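Local coordinates for protein TRAP dicarboxylate transporter, DctP subunit (Anaerococcus prevoti, PDB 4N91) that binds D-glucuronate, in both its alpha and beta forms, and probably serves as the solute-binding component of a TRAP transport system, at residues 32-37 with 65-70. Numbering follows the deposited sequence.
Sequences IIRVGH and DIQVYP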
loop_
_atom_site.group_PDB
_atom_site.type_symbol
_atom_site.label_atom_id
_atom_site.label_comp_id
_atom_site.label_asym_id
_atom_site.label_seq_id
_atom_site.Cartn_x
_atom_site.Cartn_y
_atom_site.Cartn_z
ATOM N N ILE A 32 26.270 -4.818 5.500
ATOM C CA ILE A 32 25.253 -3.770 5.506
ATOM C C ILE A 32 23.990 -4.244 4.807
ATOM O O ILE A 32 24.027 -4.640 3.641
ATOM C CB ILE A 32 25.741 -2.518 4.762
ATOM C CG1 ILE A 32 27.144 -2.115 5.229
ATOM C CG2 ILE A 32 24.736 -1.375 4.920
ATOM C CD1 ILE A 32 27.171 -1.076 6.316
ATOM N N ILE A 33 22.864 -4.175 5.512
ATOM C CA ILE A 33 21.577 -4.489 4.921
ATOM C C ILE A 33 20.798 -3.189 4.749
ATOM O O ILE A 33 20.474 -2.530 5.724
ATOM C CB ILE A 33 20.777 -5.427 5.796
ATOM C CG1 ILE A 33 21.575 -6.717 6.052
ATOM C CG2 ILE A 33 19.463 -5.763 5.158
ATOM C CD1 ILE A 33 21.987 -7.465 4.773
ATOM N N ARG A 34 20.547 -2.820 3.503
ATOM C CA ARG A 34 19.890 -1.547 3.186
ATOM C C ARG A 34 18.399 -1.746 2.976
ATOM O O ARG A 34 17.971 -2.589 2.183
ATOM C CB ARG A 34 20.546 -0.894 1.978
ATOM C CG ARG A 34 21.995 -0.517 2.271
ATOM C CD ARG A 34 22.692 0.180 1.116
ATOM N NE ARG A 34 24.082 0.456 1.479
ATOM C CZ ARG A 34 25.064 -0.436 1.411
ATOM N NH1 ARG A 34 24.821 -1.661 0.972
ATOM N NH2 ARG A 34 26.297 -0.099 1.778
ATOM N N VAL A 35 17.615 -0.946 3.689
ATOM C CA VAL A 35 16.176 -1.105 3.744
ATOM C C VAL A 35 15.576 0.261 3.456
ATOM O O VAL A 35 15.940 1.265 4.093
ATOM C CB VAL A 35 15.709 -1.549 5.135
ATOM C CG1 VAL A 35 14.193 -1.732 5.138
ATOM C CG2 VAL A 35 16.434 -2.830 5.577
ATOM N N GLY A 36 14.709 0.327 2.462
ATOM C CA GLY A 36 14.091 1.587 2.127
ATOM C C GLY A 36 12.588 1.641 2.203
ATOM O O GLY A 36 11.885 0.654 1.965
ATOM N N HIS A 37 12.083 2.839 2.488
ATOM C CA HIS A 37 10.668 3.116 2.384
ATOM C C HIS A 37 10.430 4.607 2.143
ATOM O O HIS A 37 11.378 5.391 2.191
ATOM C CB HIS A 37 9.920 2.614 3.619
ATOM C CG HIS A 37 10.214 3.390 4.862
ATOM N ND1 HIS A 37 9.503 4.514 5.207
ATOM C CD2 HIS A 37 11.151 3.229 5.825
ATOM C CE1 HIS A 37 9.967 5.007 6.335
ATOM N NE2 HIS A 37 10.948 4.225 6.746
ATOM N N ASP A 65 24.630 -4.931 9.924
ATOM C CA ASP A 65 24.205 -3.587 10.252
ATOM C C ASP A 65 23.013 -3.275 9.359
ATOM O O ASP A 65 23.165 -3.125 8.155
ATOM C CB ASP A 65 25.329 -2.590 10.002
ATOM C CG ASP A 65 24.897 -1.155 10.230
ATOM O OD1 ASP A 65 23.828 -0.932 10.836
ATOM O OD2 ASP A 65 25.631 -0.244 9.811
ATOM N N ILE A 66 21.823 -3.225 9.943
ATOM C CA ILE A 66 20.622 -2.896 9.168
ATOM C C ILE A 66 20.448 -1.382 9.122
ATOM O O ILE A 66 20.403 -0.725 10.159
ATOM C CB ILE A 66 19.386 -3.605 9.757
ATOM C CG1 ILE A 66 19.472 -5.104 9.445
ATOM C CG2 ILE A 66 18.106 -3.017 9.212
ATOM C CD1 ILE A 66 18.465 -5.948 10.166
ATOM N N GLN A 67 20.389 -0.818 7.913
ATOM C CA GLN A 67 20.223 0.619 7.759
ATOM C C GLN A 67 18.902 0.954 7.087
ATOM O O GLN A 67 18.633 0.480 5.993
ATOM C CB GLN A 67 21.382 1.180 6.952
ATOM C CG GLN A 67 22.702 0.995 7.654
ATOM C CD GLN A 67 23.878 1.470 6.832
ATOM O OE1 GLN A 67 23.726 1.888 5.681
ATOM N NE2 GLN A 67 25.075 1.388 7.418
ATOM N N VAL A 68 18.082 1.758 7.765
ATOM C CA VAL A 68 16.740 2.059 7.293
ATOM C C VAL A 68 16.746 3.473 6.715
ATOM O O VAL A 68 17.173 4.416 7.365
ATOM C CB VAL A 68 15.687 1.934 8.413
ATOM C CG1 VAL A 68 14.283 2.250 7.870
ATOM C CG2 VAL A 68 15.722 0.576 9.040
ATOM N N TYR A 69 16.310 3.594 5.465
ATOM C CA TYR A 69 16.276 4.849 4.754
ATOM C C TYR A 69 14.831 5.290 4.515
ATOM O O TYR A 69 14.163 4.806 3.584
ATOM C CB TYR A 69 16.993 4.713 3.404
ATOM C CG TYR A 69 18.476 4.438 3.506
ATOM C CD1 TYR A 69 18.958 3.159 3.714
ATOM C CD2 TYR A 69 19.401 5.478 3.385
ATOM C CE1 TYR A 69 20.314 2.905 3.812
ATOM C CE2 TYR A 69 20.761 5.225 3.490
ATOM C CZ TYR A 69 21.200 3.941 3.712
ATOM O OH TYR A 69 22.550 3.665 3.805
ATOM N N PRO A 70 14.341 6.232 5.330
ATOM C CA PRO A 70 12.958 6.676 5.196
ATOM C C PRO A 70 12.786 7.733 4.103
ATOM O O PRO A 70 13.752 8.074 3.420
ATOM C CB PRO A 70 12.680 7.303 6.559
ATOM C CG PRO A 70 13.987 7.931 6.901
ATOM C CD PRO A 70 15.031 6.934 6.431
#
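Ile-32 lies against the amide of Gln-67 at the start of two parallel strands, the first pair of a beta-alpha-beta unit in which helix 44-60 makes the crossover. The pair forms one side of the five-stranded sheet in this periplasmic-binding-protein fold, 65-69 being an outermost strand. CG2 of Ile-32 stands anti to the backbone N and reaches the amide, 3.5 Å from OE1 of Gln-67, while CD1 touches NE2. Both polar atoms of that amide are held by side chains of its own strand: NE2 donates to Asp-65 OD2 (2.9 Å), meeting the carboxylate from above its plane, and OE1 accepts from Tyr-69 OH (2.8 Å). An alanine here would remove the amide, probably leaving Asp-65 OD2 and Tyr-69 OH without these partners and opening a gap beside Ile-32.

Ile-33 turns to the other face of the sheet, where its CB meets CG1 of Ile-66. Its N donates to Asp-65 O and its O accepts from Gln-67 N, two hydrogen bonds of the parallel ladder. Arg-34 returns to the Gln-67 face; CG passes 4.1 Å from CE1 of Tyr-69, and CG2 of Ile-32 sits over the centre of the Arg-34 guanidinium. Val-35 continues the ladder with Gln-67 O and Tyr-69 N, and its CG2 packs on CG2 of Ile-66, a side chain that also touches Phe-52 and Val-56 of the crossover helix. Gly-36 brings its CA to Tyr-69 O at 3.5 Å.

His-37 leads into the sugar-binding residues Asn-38 and Gln-39. Its N donates to Tyr-69 O, while ND1 bonds to Gln-39 N and NE2 to His-46 ND1. CA of Pro-70 makes a CH-pi contact over one face of the His-37 ring, 3.7 Å from the ring centroid, and CG1 of Val-68 meets the ring edge.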